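Local coordinates for kelch domain-containing protein (Colletotrichum graminicola M1.001, PDB 5C86) that probably oxidises alcohols in a copper-dependent reaction, as a member of the galactose oxidase and glyoxal oxidase family (AA5), at residues V285-K290 with A338-D343; A281-V284 with K290-V293; D343-S348 with P371-A376. One frame throughout, in Å; residues are numbered along the deposited sequence.

Contact 1: residues V285-K290 with A338-D343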
ATOM      1  N   VAL A 285      -1.285   2.895  -7.153  1.00  9.59           N
ATOM      2  CA  VAL A 285      -0.482   3.568  -8.179  1.00  9.45           C
ATOM      3  C   VAL A 285       0.077   2.562  -9.187  1.00 10.22           C
ATOM      4  O   VAL A 285       0.548   1.516  -8.804  1.00 11.61           O
ATOM      5  CB  VAL A 285       0.613   4.516  -7.634  1.00 10.83           C
ATOM      6  CG1 VAL A 285       1.705   3.818  -6.914  1.00 12.21           C
ATOM      7  CG2 VAL A 285       1.247   5.382  -8.753  1.00 12.23           C
ATOM      8  N   MET A 286      -0.032   2.906 -10.453  1.00 10.25           N
ATOM      9  CA  MET A 286       0.417   2.130 -11.591  1.00 10.44           C
ATOM     10  C   MET A 286       1.717   2.661 -12.202  1.00 10.95           C
ATOM     11  O   MET A 286       2.108   3.808 -11.943  1.00 11.76           O
ATOM     12  CB  MET A 286      -0.710   2.142 -12.589  1.00 12.98           C
ATOM     13  CG  MET A 286      -1.848   1.198 -12.190  1.00 14.24           C
ATOM     14  SD  MET A 286      -3.312   1.558 -13.202  1.00 16.66           S
ATOM     15  CE  MET A 286      -3.724   2.902 -12.466  1.00 11.52           C
ATOM     16  N   PRO A 287       2.377   1.846 -13.033  1.00 11.62           N
ATOM     17  CA  PRO A 287       3.689   2.289 -13.524  1.00 13.97           C
ATOM     18  C   PRO A 287       3.693   3.571 -14.299  1.00 14.59           C
ATOM     19  O   PRO A 287       4.764   4.234 -14.282  1.00 14.53           O
ATOM     20  CB  PRO A 287       4.156   1.143 -14.436  1.00 16.09           C
ATOM     21  CG  PRO A 287       3.082   0.169 -14.429  1.00 14.40           C
ATOM     22  CD  PRO A 287       2.191   0.402 -13.253  1.00 12.82           C
ATOM     23  N   ASP A 288       2.634   3.936 -14.981  1.00 13.29           N
ATOM     24  CA  ASP A 288       2.568   5.191 -15.686  1.00 14.22           C
ATOM     25  C   ASP A 288       2.210   6.363 -14.868  1.00 13.28           C
ATOM     26  O   ASP A 288       2.094   7.470 -15.401  1.00 16.16           O
ATOM     27  CB  ASP A 288       1.515   5.109 -16.796  1.00 17.47           C
ATOM     28  CG  ASP A 288       0.132   4.715 -16.345  1.00 19.32           C
ATOM     29  OD1 ASP A 288      -0.102   4.524 -15.151  1.00 17.62           O
ATOM     30  OD2 ASP A 288      -0.768   4.611 -17.249  1.00 24.42           O
ATOM     31  N   GLY A 289       2.016   6.191 -13.563  1.00 13.82           N
ATOM     32  CA  GLY A 289       1.708   7.317 -12.673  1.00 12.07           C
ATOM     33  C   GLY A 289       0.267   7.587 -12.455  1.00 13.21           C
ATOM     34  O   GLY A 289      -0.078   8.364 -11.597  1.00 15.08           O
ATOM     35  N   LYS A 290      -0.577   6.799 -13.118  1.00 11.33           N
ATOM     36  CA  LYS A 290      -1.990   6.917 -12.831  1.00 12.79           C
ATOM     37  C   LYS A 290      -2.349   6.153 -11.569  1.00 11.51           C
ATOM     38  O   LYS A 290      -1.549   5.336 -11.058  1.00 11.69           O
ATOM     39  CB  LYS A 290      -2.884   6.488 -14.018  1.00 13.37           C
ATOM     40  CG  LYS A 290      -2.688   7.387 -15.249  1.00 15.41           C
ATOM     41  CD  LYS A 290      -3.768   6.988 -16.349  1.00 20.40           C
ATOM     42  CE  LYS A 290      -3.476   7.513 -17.752  1.00 26.94           C
ATOM     43  NZ  LYS A 290      -2.543   6.540 -18.412  1.00 31.99           N
ATOM     44  N   ALA A 338      -6.724  -4.120  -2.423  1.00 10.37           N
ATOM     45  CA  ALA A 338      -6.317  -4.010  -3.814  1.00 11.37           C
ATOM     46  C   ALA A 338      -4.797  -3.810  -3.827  1.00 11.03           C
ATOM     47  O   ALA A 338      -4.247  -3.268  -2.881  1.00 12.48           O
ATOM     48  CB  ALA A 338      -6.973  -2.874  -4.547  1.00 12.17           C
ATOM     49  N   LEU A 339      -4.151  -4.319  -4.868  1.00 11.50           N
ATOM     50  CA  LEU A 339      -2.726  -4.342  -4.875  1.00 11.43           C
ATOM     51  C   LEU A 339      -2.199  -4.448  -6.308  1.00 12.19           C
ATOM     52  O   LEU A 339      -2.678  -5.243  -7.120  1.00 11.87           O
ATOM     53  CB  LEU A 339      -2.203  -5.501  -4.038  1.00 12.89           C
ATOM     54  CG  LEU A 339      -0.788  -5.298  -3.513  1.00 13.74           C
ATOM     55  CD1 LEU A 339      -0.760  -4.330  -2.377  1.00 14.19           C
ATOM     56  CD2 LEU A 339      -0.191  -6.614  -3.135  1.00 15.75           C
ATOM     57  N   LEU A 340      -1.163  -3.654  -6.621  1.00 10.45           N
ATOM     58  CA  LEU A 340      -0.490  -3.784  -7.929  1.00 11.10           C
ATOM     59  C   LEU A 340       0.324  -5.052  -7.991  1.00 11.08           C
ATOM     60  O   LEU A 340       1.090  -5.339  -7.097  1.00 11.53           O
ATOM     61  CB  LEU A 340       0.486  -2.629  -8.158  1.00 10.97           C
ATOM     62  CG  LEU A 340       1.176  -2.587  -9.498  1.00 11.17           C
ATOM     63  CD1 LEU A 340       0.167  -2.389 -10.564  1.00 11.46           C
ATOM     64  CD2 LEU A 340       2.216  -1.471  -9.517  1.00 11.52           C
ATOM     65  N   MET A 341       0.212  -5.762  -9.121  1.00 11.51           N
ATOM     66  CA  MET A 341       0.993  -6.972  -9.425  1.00 12.52           C
ATOM     67  C   MET A 341       2.196  -6.647 -10.363  1.00 12.49           C
ATOM     68  O   MET A 341       2.129  -5.688 -11.121  1.00 12.35           O
ATOM     69  CB  MET A 341       0.042  -7.965 -10.088  1.00 14.52           C
ATOM     70  CG  MET A 341      -1.215  -8.299  -9.269  1.00 14.37           C
ATOM     71  SD  MET A 341      -0.876  -8.886  -7.600  1.00 18.01           S
ATOM     72  CE  MET A 341      -0.187 -10.468  -7.871  1.00 20.09           C
ATOM     73  N   ALA A 342       3.145  -7.559 -10.440  1.00 13.11           N
ATOM     74  CA  ALA A 342       4.318  -7.325 -11.309  1.00 13.52           C
ATOM     75  C   ALA A 342       3.924  -7.358 -12.777  1.00 14.18           C
ATOM     76  O   ALA A 342       4.577  -6.771 -13.624  1.00 13.97           O
ATOM     77  CB  ALA A 342       5.380  -8.365 -10.977  1.00 14.81           C
ATOM     78  N   ASP A 343       2.788  -7.976 -13.120  1.00 12.29           N
ATOM     79  CA  ASP A 343       2.317  -7.964 -14.517  1.00 14.02           C
ATOM     80  C   ASP A 343       1.555  -6.710 -14.847  1.00 12.99           C
ATOM     81  O   ASP A 343       0.966  -6.586 -15.918  1.00 14.12           O
ATOM     82  CB  ASP A 343       1.579  -9.230 -14.940  1.00 16.90           C
ATOM     83  CG  ASP A 343       0.241  -9.367 -14.300  1.00 20.53           C
ATOM     84  OD1 ASP A 343      -0.086  -8.569 -13.442  1.00 18.26           O
ATOM     85  OD2 ASP A 343      -0.519 -10.307 -14.633  1.00 23.35           O
TER
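V285 meets L340 through its backbone: the carbonyl O of V285 lies 3.5 Å from CD2 of L340, while the valine side chain is directed away. L340 carries the other side of the contact: with CG anti to the backbone N (chi1 -176°) its branched end is directed at the loop, CD2 towards V285 and P287 and CD1 towards M286. M286 offers CG to L340 CD1 at a loose 4.4 Å, and its thioether then leads away. P287 crosses the leucine obliquely, with CD of P287 4.2 Å from CD2 of L340. P287 and D288 are the central residues of a type I turn from M286 to G289, in which N of G289 bonds to O of M286 at 2.9 Å. D288 ties the turn to K290: its OD1 accepts from N of K290 at 3.1 Å as an Asx turn, and its OD2 forms a salt bridge with NZ of K290 at 2.9 Å. Both donors come from well above the carboxylate plane. With G289 at a positive phi, M286 N can reach O of K290, which completes a type I turn with a G1 beta bulge. The contact sets the hairpin loop of one propeller blade against inner strand 336-340 of the next, and P287 and L340 pack on strands 412-422 and 459-466 of the C-terminal early-set domain, whose S414 and R431 hydrogen bond to O of P287.

Contact 2: residues A281-V284 with K290-V293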
ATOM      1  N   ALA A 281     -12.408   2.383   0.441  1.00 10.93           N
ATOM      2  CA  ALA A 281     -11.816   2.053  -0.847  1.00 11.67           C
ATOM      3  C   ALA A 281     -10.347   1.753  -0.728  1.00 10.90           C
ATOM      4  O   ALA A 281      -9.762   1.833   0.362  1.00 12.39           O
ATOM      5  CB  ALA A 281     -12.056   3.104  -1.914  1.00 11.57           C
ATOM      6  N   ASN A 282      -9.737   1.308  -1.852  1.00 10.93           N
ATOM      7  CA  ASN A 282      -8.306   1.168  -1.967  1.00 11.65           C
ATOM      8  C   ASN A 282      -7.830   1.957  -3.156  1.00 11.97           C
ATOM      9  O   ASN A 282      -8.550   2.117  -4.126  1.00 13.10           O
ATOM     10  CB  ASN A 282      -7.876  -0.261  -2.155  1.00 11.29           C
ATOM     11  CG  ASN A 282      -8.056  -1.114  -0.909  1.00 12.76           C
ATOM     12  OD1 ASN A 282      -7.124  -1.230  -0.138  1.00 15.50           O
ATOM     13  ND2 ASN A 282      -9.228  -1.661  -0.693  1.00 12.77           N
ATOM     14  N   ALA A 283      -6.625   2.512  -3.061  1.00 11.74           N
ATOM     15  CA  ALA A 283      -6.039   3.209  -4.196  1.00 12.09           C
ATOM     16  C   ALA A 283      -4.700   2.611  -4.550  1.00 11.86           C
ATOM     17  O   ALA A 283      -3.940   2.301  -3.653  1.00 12.96           O
ATOM     18  CB  ALA A 283      -5.837   4.673  -3.895  1.00 12.58           C
ATOM     19  N   VAL A 284      -4.439   2.439  -5.835  1.00  9.37           N
ATOM     20  CA  VAL A 284      -3.255   1.753  -6.312  1.00 10.90           C
ATOM     21  C   VAL A 284      -2.575   2.602  -7.357  1.00 10.25           C
ATOM     22  O   VAL A 284      -3.174   2.934  -8.363  1.00 10.12           O
ATOM     23  CB  VAL A 284      -3.598   0.353  -6.864  1.00 12.49           C
ATOM     24  CG1 VAL A 284      -2.343  -0.311  -7.440  1.00 11.73           C
ATOM     25  CG2 VAL A 284      -4.195  -0.534  -5.765  1.00 13.71           C
ATOM     26  N   LYS A 290      -0.577   6.799 -13.118  1.00 11.33           N
ATOM     27  CA  LYS A 290      -1.990   6.917 -12.831  1.00 12.79           C
ATOM     28  C   LYS A 290      -2.349   6.153 -11.569  1.00 11.51           C
ATOM     29  O   LYS A 290      -1.549   5.336 -11.058  1.00 11.69           O
ATOM     30  CB  LYS A 290      -2.884   6.488 -14.018  1.00 13.37           C
ATOM     31  CG  LYS A 290      -2.688   7.387 -15.249  1.00 15.41           C
ATOM     32  CD  LYS A 290      -3.768   6.988 -16.349  1.00 20.40           C
ATOM     33  CE  LYS A 290      -3.476   7.513 -17.752  1.00 26.94           C
ATOM     34  NZ  LYS A 290      -2.543   6.540 -18.412  1.00 31.99           N
ATOM     35  N   ILE A 291      -3.535   6.445 -11.053  1.00 10.24           N
ATOM     36  CA  ILE A 291      -3.992   5.853  -9.788  1.00 10.27           C
ATOM     37  C   ILE A 291      -5.385   5.254  -9.946  1.00 10.70           C
ATOM     38  O   ILE A 291      -6.268   5.878 -10.496  1.00 12.77           O
ATOM     39  CB  ILE A 291      -4.014   6.855  -8.667  1.00 10.38           C
ATOM     40  CG1 ILE A 291      -2.602   7.457  -8.483  1.00 12.25           C
ATOM     41  CG2 ILE A 291      -4.499   6.260  -7.361  1.00 10.50           C
ATOM     42  CD1 ILE A 291      -2.547   8.712  -7.638  1.00 12.75           C
ATOM     43  N   TRP A 292      -5.566   4.023  -9.538  1.00 10.92           N
ATOM     44  CA  TRP A 292      -6.923   3.389  -9.626  1.00 10.59           C
ATOM     45  C   TRP A 292      -7.527   3.365  -8.239  1.00 11.28           C
ATOM     46  O   TRP A 292      -6.828   2.951  -7.288  1.00 11.18           O
ATOM     47  CB  TRP A 292      -6.734   2.031 -10.113  1.00 11.61           C
ATOM     48  CG  TRP A 292      -7.990   1.282 -10.510  1.00 11.13           C
ATOM     49  CD1 TRP A 292      -8.861   1.657 -11.439  1.00 12.69           C
ATOM     50  CD2 TRP A 292      -8.369  -0.012 -10.046  1.00 10.82           C
ATOM     51  NE1 TRP A 292      -9.798   0.647 -11.636  1.00 11.46           N
ATOM     52  CE2 TRP A 292      -9.519  -0.367 -10.787  1.00 11.68           C
ATOM     53  CE3 TRP A 292      -7.854  -0.909  -9.128  1.00 11.77           C
ATOM     54  CZ2 TRP A 292     -10.108  -1.615 -10.640  1.00 12.63           C
ATOM     55  CZ3 TRP A 292      -8.451  -2.178  -9.023  1.00 11.79           C
ATOM     56  CH2 TRP A 292      -9.551  -2.478  -9.794  1.00 12.71           C
ATOM     57  N   VAL A 293      -8.763   3.814  -8.142  1.00 11.02           N
ATOM     58  CA  VAL A 293      -9.509   3.908  -6.890  1.00 10.74           C
ATOM     59  C   VAL A 293     -10.656   2.948  -7.006  1.00 11.25           C
ATOM     60  O   VAL A 293     -11.533   3.178  -7.852  1.00 11.23           O
ATOM     61  CB  VAL A 293      -9.977   5.320  -6.563  1.00 11.81           C
ATOM     62  CG1 VAL A 293     -10.563   5.335  -5.199  1.00 13.10           C
ATOM     63  CG2 VAL A 293      -8.767   6.296  -6.616  1.00 13.35           C
TER
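Chi1 of -58° in I291 places CG2 anti to the backbone N, and this methyl meets CB of A283 at 4.0 Å. On V293 it is CG1 that stands anti to the backbone N (chi1 -173°), and the two gamma branches divide their partners: CG1 lies 4.2 Å from CB of A281, and CG2 lies near CB of A283. Strands 282-285 and 291-294 form a beta hairpin, the inner pair of a four-stranded antiparallel blade of the Kelch propeller; the segments 282-284 and 291-293 run at 162° to each other. V284 and W292 are the hydrogen-bonded pair, with V284 N to W292 O at 2.8 Å and W292 N to V284 O at 2.9 Å; A283 and V293 follow as a non-hydrogen-bonded pair. Side chains alternate across the sheet. A283 and V293 share one face, where A283 packs on V225 of the adjacent blade. V284 and W292 share the other, which turns toward the blade containing strands 336-340 and 346-350. The indole of W292 leads away from V284, stacks with W368 and donates from NE1 to OG1 of T325, so its buried N-H is satisfied. The side chain of N282 comes within about 8 Å of that of H423, a copper ligand in another structure of this protein, which places this end of the hairpin close to the metal site. Between the backbones, CA-H groups supplement the N-H bonds: CA of A283 points its hydrogen at O of W292, with the two heavy atoms 3.2 Å apart.

Contact 3: residues D343-S348 with P371-A376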
ATOM      1  N   ASP A 343       2.788  -7.976 -13.120  1.00 12.29           N
ATOM      2  CA  ASP A 343       2.317  -7.964 -14.517  1.00 14.02           C
ATOM      3  C   ASP A 343       1.555  -6.710 -14.847  1.00 12.99           C
ATOM      4  O   ASP A 343       0.966  -6.586 -15.918  1.00 14.12           O
ATOM      5  CB  ASP A 343       1.579  -9.230 -14.940  1.00 16.90           C
ATOM      6  CG  ASP A 343       0.241  -9.367 -14.300  1.00 20.53           C
ATOM      7  OD1 ASP A 343      -0.086  -8.569 -13.442  1.00 18.26           O
ATOM      8  OD2 ASP A 343      -0.519 -10.307 -14.633  1.00 23.35           O
ATOM      9  N   ALA A 344       1.473  -5.751 -13.898  1.00 12.10           N
ATOM     10  CA  ALA A 344       0.828  -4.458 -14.099  1.00 11.90           C
ATOM     11  C   ALA A 344      -0.714  -4.488 -14.098  1.00 11.04           C
ATOM     12  O   ALA A 344      -1.337  -3.474 -14.360  1.00 11.88           O
ATOM     13  CB  ALA A 344       1.390  -3.738 -15.344  1.00 12.69           C
ATOM     14  N   THR A 345      -1.275  -5.649 -13.751  1.00 12.44           N
ATOM     15  CA  THR A 345      -2.677  -5.746 -13.408  1.00 12.40           C
ATOM     16  C   THR A 345      -2.789  -5.408 -11.891  1.00 11.74           C
ATOM     17  O   THR A 345      -1.792  -5.313 -11.150  1.00 12.40           O
ATOM     18  CB  THR A 345      -3.239  -7.179 -13.643  1.00 13.08           C
ATOM     19  OG1 THR A 345      -2.618  -8.046 -12.713  1.00 14.46           O
ATOM     20  CG2 THR A 345      -3.035  -7.556 -15.097  1.00 13.92           C
ATOM     21  N   ILE A 346      -4.045  -5.268 -11.449  1.00 12.10           N
ATOM     22  CA  ILE A 346      -4.348  -4.876 -10.086  1.00 11.47           C
ATOM     23  C   ILE A 346      -5.313  -5.852  -9.454  1.00 12.39           C
ATOM     24  O   ILE A 346      -6.423  -6.042  -9.961  1.00 13.59           O
ATOM     25  CB  ILE A 346      -4.927  -3.498  -9.990  1.00 11.22           C
ATOM     26  CG1 ILE A 346      -4.065  -2.477 -10.740  1.00 12.26           C
ATOM     27  CG2 ILE A 346      -5.007  -3.098  -8.518  1.00 11.64           C
ATOM     28  CD1 ILE A 346      -4.497  -1.020 -10.661  1.00 11.02           C
ATOM     29  N   TRP A 347      -4.866  -6.494  -8.430  1.00 11.82           N
ATOM     30  CA  TRP A 347      -5.804  -7.284  -7.547  1.00 12.35           C
ATOM     31  C   TRP A 347      -6.825  -6.412  -6.918  1.00 12.74           C
ATOM     32  O   TRP A 347      -6.537  -5.318  -6.445  1.00 11.62           O
ATOM     33  CB  TRP A 347      -5.022  -7.974  -6.466  1.00 12.46           C
ATOM     34  CG  TRP A 347      -5.833  -8.398  -5.311  1.00 12.77           C
ATOM     35  CD1 TRP A 347      -5.860  -7.756  -4.071  1.00 12.66           C
ATOM     36  CD2 TRP A 347      -6.653  -9.542  -5.203  1.00 13.86           C
ATOM     37  NE1 TRP A 347      -6.731  -8.430  -3.229  1.00 14.47           N
ATOM     38  CE2 TRP A 347      -7.192  -9.529  -3.909  1.00 13.81           C
ATOM     39  CE3 TRP A 347      -7.031 -10.546  -6.095  1.00 15.10           C
ATOM     40  CZ2 TRP A 347      -8.102 -10.534  -3.473  1.00 15.46           C
ATOM     41  CZ3 TRP A 347      -7.930 -11.552  -5.664  1.00 14.03           C
ATOM     42  CH2 TRP A 347      -8.442 -11.497  -4.388  1.00 15.23           C
ATOM     43  N   SER A 348      -8.091  -6.879  -6.929  1.00 12.26           N
ATOM     44  CA  SER A 348      -9.204  -6.294  -6.122  1.00 13.77           C
ATOM     45  C   SER A 348     -10.081  -7.425  -5.535  1.00 13.95           C
ATOM     46  O   SER A 348     -10.568  -8.264  -6.333  1.00 14.85           O
ATOM     47  CB  SER A 348     -10.051  -5.416  -6.988  1.00 15.13           C
ATOM     48  OG  SER A 348     -11.234  -5.017  -6.317  1.00 12.66           O
ATOM     49  N   PRO A 371      -6.150   0.018 -19.041  1.00 12.59           N
ATOM     50  CA  PRO A 371      -6.107   0.375 -20.498  1.00 13.86           C
ATOM     51  C   PRO A 371      -4.724   0.223 -21.103  1.00 14.71           C
ATOM     52  O   PRO A 371      -4.630  -0.088 -22.293  1.00 14.37           O
ATOM     53  CB  PRO A 371      -6.559   1.808 -20.531  1.00 13.79           C
ATOM     54  CG  PRO A 371      -7.431   1.928 -19.331  1.00 15.50           C
ATOM     55  CD  PRO A 371      -6.822   1.074 -18.260  1.00 13.20           C
ATOM     56  N   TYR A 372      -3.620   0.423 -20.349  1.00 12.40           N
ATOM     57  CA  TYR A 372      -2.333   0.386 -20.971  1.00 12.82           C
ATOM     58  C   TYR A 372      -1.956  -1.034 -21.390  1.00 13.74           C
ATOM     59  O   TYR A 372      -0.880  -1.208 -22.013  1.00 15.60           O
ATOM     60  CB  TYR A 372      -1.228   0.995 -20.036  1.00 12.82           C
ATOM     61  CG  TYR A 372      -1.088   0.462 -18.636  1.00 11.56           C
ATOM     62  CD1 TYR A 372      -1.185  -0.873 -18.276  1.00 12.58           C
ATOM     63  CD2 TYR A 372      -0.760   1.341 -17.619  1.00 15.99           C
ATOM     64  CE1 TYR A 372      -1.043  -1.342 -16.998  1.00 11.43           C
ATOM     65  CE2 TYR A 372      -0.622   0.874 -16.291  1.00 15.45           C
ATOM     66  CZ  TYR A 372      -0.776  -0.450 -15.984  1.00 12.19           C
ATOM     67  OH  TYR A 372      -0.635  -0.890 -14.680  1.00 12.08           O
ATOM     68  N   LEU A 373      -2.726  -2.062 -21.078  1.00 13.16           N
ATOM     69  CA  LEU A 373      -2.440  -3.422 -21.563  1.00 13.76           C
ATOM     70  C   LEU A 373      -3.213  -3.713 -22.836  1.00 14.81           C
ATOM     71  O   LEU A 373      -3.073  -4.847 -23.312  1.00 15.39           O
ATOM     72  CB  LEU A 373      -2.757  -4.465 -20.487  1.00 13.84           C
ATOM     73  CG  LEU A 373      -1.947  -4.347 -19.173  1.00 13.54           C
ATOM     74  CD1 LEU A 373      -2.297  -5.513 -18.256  1.00 15.19           C
ATOM     75  CD2 LEU A 373      -0.461  -4.335 -19.445  1.00 14.41           C
ATOM     76  N   PHE A 374      -3.898  -2.747 -23.378  1.00 13.40           N
ATOM     77  CA  PHE A 374      -4.703  -2.945 -24.608  1.00 14.56           C
ATOM     78  C   PHE A 374      -4.273  -1.991 -25.627  1.00 15.41           C
ATOM     79  O   PHE A 374      -3.709  -0.874 -25.405  1.00 16.03           O
ATOM     80  CB  PHE A 374      -6.192  -2.791 -24.302  1.00 14.78           C
ATOM     81  CG  PHE A 374      -6.663  -3.754 -23.288  1.00 14.94           C
ATOM     82  CD1 PHE A 374      -6.967  -5.090 -23.646  1.00 15.61           C
ATOM     83  CD2 PHE A 374      -6.699  -3.462 -21.888  1.00 13.89           C
ATOM     84  CE1 PHE A 374      -7.279  -6.025 -22.705  1.00 17.83           C
ATOM     85  CE2 PHE A 374      -7.056  -4.374 -20.988  1.00 15.82           C
ATOM     86  CZ  PHE A 374      -7.335  -5.670 -21.350  1.00 18.00           C
ATOM     87  N   GLU A 375      -4.561  -2.379 -26.884  1.00 15.78           N
ATOM     88  CA  GLU A 375      -4.354  -1.537 -27.995  1.00 19.37           C
ATOM     89  C   GLU A 375      -5.354  -0.370 -28.035  1.00 20.20           C
ATOM     90  O   GLU A 375      -6.158  -0.246 -27.119  1.00 19.79           O
ATOM     91  CB  GLU A 375      -4.397  -2.420 -29.285  1.00 18.94           C
ATOM     92  CG  GLU A 375      -3.290  -3.435 -29.475  1.00 21.31           C
ATOM     93  CD  GLU A 375      -1.851  -2.818 -29.431  1.00 20.45           C
ATOM     94  OE1 GLU A 375      -1.697  -1.573 -29.651  1.00 25.10           O
ATOM     95  OE2 GLU A 375      -0.893  -3.560 -29.047  1.00 23.30           O
ATOM     96  N   ALA A 376      -5.316   0.504 -29.046  1.00 23.87           N
ATOM     97  CA  ALA A 376      -6.192   1.713 -29.016  1.00 26.13           C
ATOM     98  C   ALA A 376      -7.701   1.390 -29.075  1.00 25.51           C
ATOM     99  O   ALA A 376      -8.503   2.223 -28.757  1.00 26.24           O
ATOM    100  CB  ALA A 376      -5.800   2.699 -30.099  1.00 32.24           C
TER
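Y372 brings its phenol to A344 edge-on, so that the carbonyl O of A344 lies at the rim of the ring and in its plane. OH of Y372 donates to this O at 2.7 Å, on a lone pair and with a C=O...OH angle of 134°. Alongside the bond, CB of A344 rests 3.8 Å from CE1 of Y372. The tyrosine CG sits between its backbone N and carbonyl carbon (chi1 53°), which turns the ring back toward the 343-348 loop. L373 extends beside it and crosses T345 at about a right angle, its CD1 3.8 Å from CG2 of T345. That methyl is the apolar branch of T345; the other, OG1, faces back to D343 and donates to its OD1 at 2.7 Å. N of T345 joins as a second donor to the same OD1 at 3.2 Å, from above the carboxylate plane, making an Asx turn. The contact links the turn that leads into strand 346-350 with the 3-10 segment after strand 364-369. Chemically, a buried phenol is spent as donor to a main-chain carbonyl, while D343, gripped twice at one oxygen, is probably stabilised as the carboxylate.

Overall arrangement
From the N terminus, contact 2 comes first and closes the short hairpin 281-293. The turn at its tip, 285-290, is the first segment of contact 1, whose partner 338-343 lies beyond the hairpin, so the two contacts cross and share K290. Contact 1 closes a longer loop to strand 336-340 of the next blade, which includes the N-terminal strand 5-11. Contact 3 starts at D343, where contact 1 ends, and closes a loop through strand 364-369. Contact 2 lies within one blade, contact 3 within the next and the loop that leaves it; contact 1 bridges the two and packs on early-set strands. I346 packs against V284 and W292, and Y372 against P287 and D288, so the three contacts adjoin.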